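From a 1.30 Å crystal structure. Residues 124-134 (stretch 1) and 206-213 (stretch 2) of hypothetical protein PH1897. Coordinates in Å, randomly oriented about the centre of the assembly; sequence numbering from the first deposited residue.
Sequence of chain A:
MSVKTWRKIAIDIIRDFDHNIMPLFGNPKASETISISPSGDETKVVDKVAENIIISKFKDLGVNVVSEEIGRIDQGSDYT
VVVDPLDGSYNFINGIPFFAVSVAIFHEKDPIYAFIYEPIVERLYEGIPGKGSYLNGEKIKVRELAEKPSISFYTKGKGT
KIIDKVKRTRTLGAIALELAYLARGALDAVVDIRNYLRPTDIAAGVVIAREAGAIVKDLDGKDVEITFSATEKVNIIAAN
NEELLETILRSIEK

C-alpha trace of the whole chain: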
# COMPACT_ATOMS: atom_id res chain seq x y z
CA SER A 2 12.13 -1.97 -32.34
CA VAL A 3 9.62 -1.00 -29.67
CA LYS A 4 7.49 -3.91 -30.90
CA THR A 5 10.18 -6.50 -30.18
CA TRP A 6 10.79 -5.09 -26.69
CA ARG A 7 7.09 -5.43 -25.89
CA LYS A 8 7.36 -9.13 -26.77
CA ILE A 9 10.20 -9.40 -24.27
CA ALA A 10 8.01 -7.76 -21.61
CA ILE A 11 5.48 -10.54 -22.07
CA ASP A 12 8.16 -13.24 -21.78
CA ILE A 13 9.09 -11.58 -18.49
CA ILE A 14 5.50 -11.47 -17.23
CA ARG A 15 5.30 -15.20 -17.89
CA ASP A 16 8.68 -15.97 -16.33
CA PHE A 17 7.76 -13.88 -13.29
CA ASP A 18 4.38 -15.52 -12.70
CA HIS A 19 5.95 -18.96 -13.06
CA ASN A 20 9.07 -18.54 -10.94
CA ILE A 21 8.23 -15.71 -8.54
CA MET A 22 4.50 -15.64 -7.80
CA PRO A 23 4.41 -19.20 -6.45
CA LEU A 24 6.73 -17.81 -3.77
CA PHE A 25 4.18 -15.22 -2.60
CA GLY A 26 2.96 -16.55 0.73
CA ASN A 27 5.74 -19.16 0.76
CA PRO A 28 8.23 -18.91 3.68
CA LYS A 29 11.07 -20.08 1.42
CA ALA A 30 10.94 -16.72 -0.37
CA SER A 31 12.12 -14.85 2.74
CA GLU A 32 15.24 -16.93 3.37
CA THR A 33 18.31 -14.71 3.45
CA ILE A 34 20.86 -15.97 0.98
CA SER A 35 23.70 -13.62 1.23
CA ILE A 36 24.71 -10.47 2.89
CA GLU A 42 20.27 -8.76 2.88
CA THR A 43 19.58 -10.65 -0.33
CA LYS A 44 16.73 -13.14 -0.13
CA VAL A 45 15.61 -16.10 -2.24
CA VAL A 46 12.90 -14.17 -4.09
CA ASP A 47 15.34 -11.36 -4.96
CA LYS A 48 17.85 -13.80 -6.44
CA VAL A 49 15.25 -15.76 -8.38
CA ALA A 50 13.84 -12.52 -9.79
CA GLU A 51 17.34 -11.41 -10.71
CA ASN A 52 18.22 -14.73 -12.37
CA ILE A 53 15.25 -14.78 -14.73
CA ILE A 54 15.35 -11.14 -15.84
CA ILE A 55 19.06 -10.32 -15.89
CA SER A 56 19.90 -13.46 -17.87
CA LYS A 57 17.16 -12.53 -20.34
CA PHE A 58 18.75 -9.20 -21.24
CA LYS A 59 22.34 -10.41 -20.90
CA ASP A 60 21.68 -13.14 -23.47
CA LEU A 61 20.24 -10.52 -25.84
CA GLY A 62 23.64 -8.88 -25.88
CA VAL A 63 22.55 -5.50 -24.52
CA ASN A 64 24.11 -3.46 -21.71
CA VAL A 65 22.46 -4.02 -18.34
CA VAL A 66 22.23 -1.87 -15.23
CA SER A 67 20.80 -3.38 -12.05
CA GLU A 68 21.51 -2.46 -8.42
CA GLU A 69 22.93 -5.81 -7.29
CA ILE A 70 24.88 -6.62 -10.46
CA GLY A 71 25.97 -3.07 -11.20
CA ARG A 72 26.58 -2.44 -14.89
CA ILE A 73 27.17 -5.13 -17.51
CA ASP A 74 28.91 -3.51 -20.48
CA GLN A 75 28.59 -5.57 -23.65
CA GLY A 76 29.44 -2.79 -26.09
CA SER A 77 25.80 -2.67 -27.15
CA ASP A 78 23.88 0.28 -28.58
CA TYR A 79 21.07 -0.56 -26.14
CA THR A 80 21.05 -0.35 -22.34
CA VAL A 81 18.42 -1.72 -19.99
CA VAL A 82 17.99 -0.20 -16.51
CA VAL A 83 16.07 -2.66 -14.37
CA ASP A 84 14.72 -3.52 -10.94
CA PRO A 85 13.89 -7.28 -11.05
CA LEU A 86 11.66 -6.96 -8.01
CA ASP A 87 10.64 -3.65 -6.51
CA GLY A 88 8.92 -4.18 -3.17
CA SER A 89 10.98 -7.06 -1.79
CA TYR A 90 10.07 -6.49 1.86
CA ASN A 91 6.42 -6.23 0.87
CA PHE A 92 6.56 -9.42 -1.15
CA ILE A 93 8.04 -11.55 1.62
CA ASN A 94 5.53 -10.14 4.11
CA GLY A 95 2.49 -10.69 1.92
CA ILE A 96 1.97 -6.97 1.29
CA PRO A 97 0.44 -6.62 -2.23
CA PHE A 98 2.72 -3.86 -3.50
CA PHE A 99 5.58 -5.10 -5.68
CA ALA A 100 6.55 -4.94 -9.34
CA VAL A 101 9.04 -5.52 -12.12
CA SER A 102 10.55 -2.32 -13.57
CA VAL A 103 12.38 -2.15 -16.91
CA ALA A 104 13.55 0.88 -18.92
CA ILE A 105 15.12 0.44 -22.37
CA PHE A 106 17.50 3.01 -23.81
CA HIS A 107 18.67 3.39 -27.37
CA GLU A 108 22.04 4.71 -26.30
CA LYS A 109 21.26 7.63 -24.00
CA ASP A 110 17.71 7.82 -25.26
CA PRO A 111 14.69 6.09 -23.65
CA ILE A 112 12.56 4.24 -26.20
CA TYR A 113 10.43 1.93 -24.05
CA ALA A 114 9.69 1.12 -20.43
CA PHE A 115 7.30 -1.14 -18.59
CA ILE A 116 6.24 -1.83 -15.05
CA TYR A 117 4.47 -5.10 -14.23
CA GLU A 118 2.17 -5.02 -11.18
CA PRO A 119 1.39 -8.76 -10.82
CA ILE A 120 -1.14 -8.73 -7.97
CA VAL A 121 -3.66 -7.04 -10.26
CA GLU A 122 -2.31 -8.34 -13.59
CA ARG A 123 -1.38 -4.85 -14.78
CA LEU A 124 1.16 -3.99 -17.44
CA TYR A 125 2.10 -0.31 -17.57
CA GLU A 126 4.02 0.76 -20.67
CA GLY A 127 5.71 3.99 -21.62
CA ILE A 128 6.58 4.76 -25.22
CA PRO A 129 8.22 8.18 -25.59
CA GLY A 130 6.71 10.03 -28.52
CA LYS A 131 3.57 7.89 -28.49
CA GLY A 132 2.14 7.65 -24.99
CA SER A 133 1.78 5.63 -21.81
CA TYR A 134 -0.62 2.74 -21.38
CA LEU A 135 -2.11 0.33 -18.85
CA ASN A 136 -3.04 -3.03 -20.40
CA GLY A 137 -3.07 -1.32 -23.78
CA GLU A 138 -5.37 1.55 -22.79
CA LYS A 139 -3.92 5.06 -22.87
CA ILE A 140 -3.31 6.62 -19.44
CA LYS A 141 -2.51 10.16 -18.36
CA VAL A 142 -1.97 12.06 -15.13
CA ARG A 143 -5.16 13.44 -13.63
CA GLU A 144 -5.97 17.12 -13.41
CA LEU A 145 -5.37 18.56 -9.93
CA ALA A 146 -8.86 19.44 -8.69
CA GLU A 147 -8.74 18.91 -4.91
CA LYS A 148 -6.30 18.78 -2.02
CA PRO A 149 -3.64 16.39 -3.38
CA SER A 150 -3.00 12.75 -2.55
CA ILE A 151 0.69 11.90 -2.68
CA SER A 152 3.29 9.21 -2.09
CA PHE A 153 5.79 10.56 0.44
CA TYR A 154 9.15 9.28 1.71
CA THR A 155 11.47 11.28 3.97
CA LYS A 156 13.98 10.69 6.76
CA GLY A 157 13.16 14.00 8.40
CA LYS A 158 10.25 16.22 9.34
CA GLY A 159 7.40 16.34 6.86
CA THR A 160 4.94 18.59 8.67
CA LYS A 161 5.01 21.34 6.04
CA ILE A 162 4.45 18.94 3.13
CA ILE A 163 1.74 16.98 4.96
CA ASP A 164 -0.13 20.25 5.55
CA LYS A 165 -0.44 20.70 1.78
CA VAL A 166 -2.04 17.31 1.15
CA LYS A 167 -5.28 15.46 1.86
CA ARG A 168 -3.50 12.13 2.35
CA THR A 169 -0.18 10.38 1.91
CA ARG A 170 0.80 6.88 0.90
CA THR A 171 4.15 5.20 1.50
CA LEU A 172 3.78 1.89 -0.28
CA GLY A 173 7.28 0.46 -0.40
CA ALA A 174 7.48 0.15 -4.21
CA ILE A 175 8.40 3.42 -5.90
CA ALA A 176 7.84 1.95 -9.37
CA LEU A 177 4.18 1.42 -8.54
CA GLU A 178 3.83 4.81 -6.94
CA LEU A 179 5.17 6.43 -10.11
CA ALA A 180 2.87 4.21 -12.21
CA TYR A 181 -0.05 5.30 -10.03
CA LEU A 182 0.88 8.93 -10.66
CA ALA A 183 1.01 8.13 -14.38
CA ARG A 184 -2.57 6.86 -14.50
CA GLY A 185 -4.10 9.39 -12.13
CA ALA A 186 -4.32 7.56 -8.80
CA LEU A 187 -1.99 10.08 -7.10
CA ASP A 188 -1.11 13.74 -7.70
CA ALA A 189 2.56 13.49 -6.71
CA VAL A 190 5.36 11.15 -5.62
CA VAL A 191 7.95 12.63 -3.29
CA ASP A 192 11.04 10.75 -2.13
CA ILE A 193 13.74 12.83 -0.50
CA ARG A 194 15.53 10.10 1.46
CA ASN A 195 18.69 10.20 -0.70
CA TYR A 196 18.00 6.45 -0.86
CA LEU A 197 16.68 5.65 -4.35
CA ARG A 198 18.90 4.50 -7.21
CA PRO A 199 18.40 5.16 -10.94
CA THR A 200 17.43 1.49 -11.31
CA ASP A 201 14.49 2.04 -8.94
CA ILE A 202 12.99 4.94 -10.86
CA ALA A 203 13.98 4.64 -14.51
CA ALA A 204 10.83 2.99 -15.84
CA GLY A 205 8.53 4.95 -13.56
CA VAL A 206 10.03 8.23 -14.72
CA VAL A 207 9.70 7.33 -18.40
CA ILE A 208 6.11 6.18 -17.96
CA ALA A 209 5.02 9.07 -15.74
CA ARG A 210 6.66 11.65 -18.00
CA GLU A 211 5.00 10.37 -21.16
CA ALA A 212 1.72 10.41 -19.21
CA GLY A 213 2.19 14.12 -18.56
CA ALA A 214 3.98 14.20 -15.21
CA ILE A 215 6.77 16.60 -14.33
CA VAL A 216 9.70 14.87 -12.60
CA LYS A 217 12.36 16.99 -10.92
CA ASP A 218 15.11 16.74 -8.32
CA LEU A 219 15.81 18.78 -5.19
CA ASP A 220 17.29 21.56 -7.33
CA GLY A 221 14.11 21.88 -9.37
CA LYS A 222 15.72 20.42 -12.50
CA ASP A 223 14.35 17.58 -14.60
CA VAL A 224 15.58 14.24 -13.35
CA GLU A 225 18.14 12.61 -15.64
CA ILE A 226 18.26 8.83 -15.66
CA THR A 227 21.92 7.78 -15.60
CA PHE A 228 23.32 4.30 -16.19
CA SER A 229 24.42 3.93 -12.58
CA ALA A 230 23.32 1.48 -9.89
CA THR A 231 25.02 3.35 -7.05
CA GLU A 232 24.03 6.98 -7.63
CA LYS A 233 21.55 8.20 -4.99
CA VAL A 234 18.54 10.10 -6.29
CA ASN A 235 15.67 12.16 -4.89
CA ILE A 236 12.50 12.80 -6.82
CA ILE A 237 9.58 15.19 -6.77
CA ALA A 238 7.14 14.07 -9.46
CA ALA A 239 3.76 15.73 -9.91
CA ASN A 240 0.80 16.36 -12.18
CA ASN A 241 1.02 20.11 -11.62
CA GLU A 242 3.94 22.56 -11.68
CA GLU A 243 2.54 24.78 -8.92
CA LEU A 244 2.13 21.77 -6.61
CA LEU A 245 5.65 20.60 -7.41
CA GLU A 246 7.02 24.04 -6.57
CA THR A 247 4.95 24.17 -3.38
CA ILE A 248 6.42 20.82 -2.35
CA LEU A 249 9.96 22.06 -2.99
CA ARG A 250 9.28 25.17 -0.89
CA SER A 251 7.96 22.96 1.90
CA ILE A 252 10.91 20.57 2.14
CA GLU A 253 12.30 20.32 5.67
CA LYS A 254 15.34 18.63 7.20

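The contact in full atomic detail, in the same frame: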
# COMPACT_ATOMS: atom_id res chain seq x y z
N LEU A 124 -0.07 -4.29 -16.72
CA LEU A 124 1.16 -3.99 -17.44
C LEU A 124 1.13 -2.53 -17.85
O LEU A 124 0.31 -2.14 -18.69
CB LEU A 124 1.32 -4.87 -18.68
CG LEU A 124 2.58 -4.55 -19.51
CD1 LEU A 124 3.83 -4.81 -18.67
CD2 LEU A 124 2.62 -5.40 -20.78
N TYR A 125 1.99 -1.72 -17.24
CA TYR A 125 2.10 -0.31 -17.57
C TYR A 125 3.23 -0.20 -18.59
O TYR A 125 4.30 -0.80 -18.40
CB TYR A 125 2.50 0.53 -16.35
CG TYR A 125 1.52 0.53 -15.21
CD1 TYR A 125 0.64 1.59 -15.02
CD2 TYR A 125 1.51 -0.52 -14.28
CE1 TYR A 125 -0.23 1.62 -13.92
CE2 TYR A 125 0.65 -0.50 -13.19
CZ TYR A 125 -0.21 0.56 -13.02
OH TYR A 125 -1.05 0.58 -11.92
N GLU A 126 3.00 0.57 -19.64
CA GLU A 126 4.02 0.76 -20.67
C GLU A 126 4.18 2.23 -21.00
O GLU A 126 3.21 2.99 -21.01
CB GLU A 126 3.65 -0.01 -21.94
CG GLU A 126 3.58 -1.51 -21.76
CD GLU A 126 3.16 -2.21 -23.04
OE1 GLU A 126 4.03 -2.74 -23.75
OE2 GLU A 126 1.95 -2.21 -23.32
N GLY A 127 5.41 2.62 -21.26
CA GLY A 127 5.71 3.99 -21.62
C GLY A 127 6.47 3.97 -22.92
O GLY A 127 7.49 3.30 -23.05
N ILE A 128 5.94 4.69 -23.91
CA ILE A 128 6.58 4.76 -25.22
C ILE A 128 6.76 6.23 -25.56
O ILE A 128 5.83 6.89 -26.03
CB ILE A 128 5.70 4.09 -26.30
CG1 ILE A 128 5.36 2.66 -25.88
CG2 ILE A 128 6.44 4.10 -27.64
CD1 ILE A 128 4.35 1.96 -26.78
N PRO A 129 7.95 6.77 -25.30
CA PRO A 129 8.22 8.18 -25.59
C PRO A 129 7.86 8.53 -27.02
O PRO A 129 8.24 7.83 -27.96
CB PRO A 129 9.72 8.31 -25.31
CG PRO A 129 9.92 7.32 -24.19
CD PRO A 129 9.13 6.13 -24.67
N GLY A 130 7.11 9.62 -27.19
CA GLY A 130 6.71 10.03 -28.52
C GLY A 130 5.39 9.42 -28.96
O GLY A 130 4.88 9.75 -30.03
N LYS A 131 4.84 8.52 -28.15
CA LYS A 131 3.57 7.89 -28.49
C LYS A 131 2.59 8.01 -27.33
O LYS A 131 1.47 8.49 -27.51
CB LYS A 131 3.78 6.42 -28.85
CG LYS A 131 2.49 5.75 -29.32
CD LYS A 131 2.72 4.31 -29.73
CE LYS A 131 1.42 3.66 -30.18
NZ LYS A 131 0.78 4.39 -31.31
N GLY A 132 3.00 7.56 -26.15
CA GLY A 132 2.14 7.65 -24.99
C GLY A 132 2.41 6.58 -23.96
O GLY A 132 3.29 5.74 -24.13
N SER A 133 1.66 6.63 -22.86
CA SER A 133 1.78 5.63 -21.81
C SER A 133 0.47 4.88 -21.76
O SER A 133 -0.59 5.44 -22.06
CB SER A 133 2.09 6.29 -20.46
OG SER A 133 3.44 6.71 -20.45
N TYR A 134 0.54 3.61 -21.38
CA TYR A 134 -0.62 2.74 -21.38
C TYR A 134 -0.67 1.80 -20.19
O TYR A 134 0.35 1.51 -19.57
CB TYR A 134 -0.61 1.89 -22.66
CG TYR A 134 -0.50 2.69 -23.93
CD1 TYR A 134 -1.64 3.03 -24.66
CD2 TYR A 134 0.74 3.14 -24.39
CE1 TYR A 134 -1.56 3.81 -25.80
CE2 TYR A 134 0.83 3.93 -25.53
CZ TYR A 134 -0.32 4.25 -26.23
OH TYR A 134 -0.23 5.05 -27.36
N VAL A 206 9.84 6.87 -14.22
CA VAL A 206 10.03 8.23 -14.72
C VAL A 206 9.63 8.31 -16.19
O VAL A 206 8.95 9.25 -16.61
CB VAL A 206 11.49 8.68 -14.55
CG1 VAL A 206 11.74 9.98 -15.31
CG2 VAL A 206 11.79 8.89 -13.07
N VAL A 207 10.05 7.33 -16.99
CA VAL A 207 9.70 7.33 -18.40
C VAL A 207 8.18 7.25 -18.58
O VAL A 207 7.59 8.01 -19.35
CB VAL A 207 10.34 6.13 -19.15
CG1 VAL A 207 9.77 6.02 -20.56
CG2 VAL A 207 11.85 6.31 -19.21
N ILE A 208 7.55 6.35 -17.85
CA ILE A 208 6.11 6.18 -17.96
C ILE A 208 5.33 7.39 -17.45
O ILE A 208 4.40 7.85 -18.11
CB ILE A 208 5.68 4.89 -17.23
CG1 ILE A 208 6.26 3.69 -17.98
CG2 ILE A 208 4.16 4.80 -17.15
CD1 ILE A 208 6.17 2.38 -17.23
N ALA A 209 5.72 7.92 -16.29
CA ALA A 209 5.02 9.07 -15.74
C ALA A 209 5.20 10.29 -16.63
O ALA A 209 4.25 11.03 -16.88
CB ALA A 209 5.53 9.36 -14.33
N ARG A 210 6.42 10.51 -17.13
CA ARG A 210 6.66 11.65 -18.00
C ARG A 210 5.82 11.61 -19.27
O ARG A 210 5.19 12.60 -19.63
CB ARG A 210 8.13 11.75 -18.38
CG ARG A 210 8.95 12.45 -17.34
CD ARG A 210 10.42 12.46 -17.69
NE ARG A 210 11.13 13.38 -16.80
CZ ARG A 210 12.44 13.37 -16.61
NH1 ARG A 210 13.21 12.49 -17.24
NH2 ARG A 210 12.98 14.24 -15.77
N GLU A 211 5.79 10.46 -19.94
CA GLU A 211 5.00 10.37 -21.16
C GLU A 211 3.51 10.56 -20.86
O GLU A 211 2.76 10.99 -21.72
CB GLU A 211 5.25 9.03 -21.85
CG GLU A 211 4.54 8.85 -23.19
CD GLU A 211 4.78 9.98 -24.18
OE1 GLU A 211 5.92 10.46 -24.30
OE2 GLU A 211 3.81 10.37 -24.87
N ALA A 212 3.11 10.25 -19.63
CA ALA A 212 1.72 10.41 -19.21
C ALA A 212 1.39 11.85 -18.84
O ALA A 212 0.25 12.17 -18.52
CB ALA A 212 1.41 9.48 -18.04
N GLY A 213 2.40 12.72 -18.87
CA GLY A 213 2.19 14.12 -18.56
C GLY A 213 2.75 14.63 -17.24
O GLY A 213 2.58 15.81 -16.91

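How do the two backbones lie against each other? Stretch 1 is a β-hairpin: Glu-126 and Tyr-134 bond to each other through both N and O, and Ile-128 N bonds to Gly-132 O before the chain turns through Pro-129, Gly-130 and Lys-131. The helix 206-211 crosses its strands steeply, at 72° to strand 124-128 and 113° to strand 132-134, its axis passing 7.1 Å from that of strand 124-128 and 7.2 Å from that of strand 132-134.

What lets the helix come so close? Gly-127 faces it without a side chain, its CA 4.3 Å from the CA of Ile-208. A CB here would point toward the helix and fall 2.7 Å from Ile-208 CG1, a clash. Instead Ile-208 CG1 rests 3.6 Å from Gly-127 N, and its CD1 reaches 4.2 Å from Tyr-125 CB. The tyrosine starts toward the helix, but its ring leads away, so mainly its base and backbone meet the isoleucine. Nearer the turn, Val-207 CG1 packs 3.9 Å from Pro-129 CG, extending the apolar contact.

How does the second strand bond to the helix? Ser-133 points toward it, and its OG donates a hydrogen bond to Ile-208 O at 2.8 Å. Ile-208 O also accepts from Ala-212 N, at 3.1 Å, so the serine adds a second donor to a helical oxygen without displacing the first. Ser-133 OG also lies 3.3 Å from Glu-211 CB.

What links the turn to the helix? The CA-to-CB bond of Glu-211 points toward the hairpin, and chi1 t with chi2 p brings its carboxylate to the backbone of the turn. Gly-130 N donates to Glu-211 OE1 at 3.2 Å with a favourable angle of 156°, pairing a negatively charged acceptor with an amide. Gly-132 N is equally near Glu-211 OE2, at 3.2 Å, but the angle is poor; that amide instead bonds to Ile-128 O at 2.9 Å, within the hairpin.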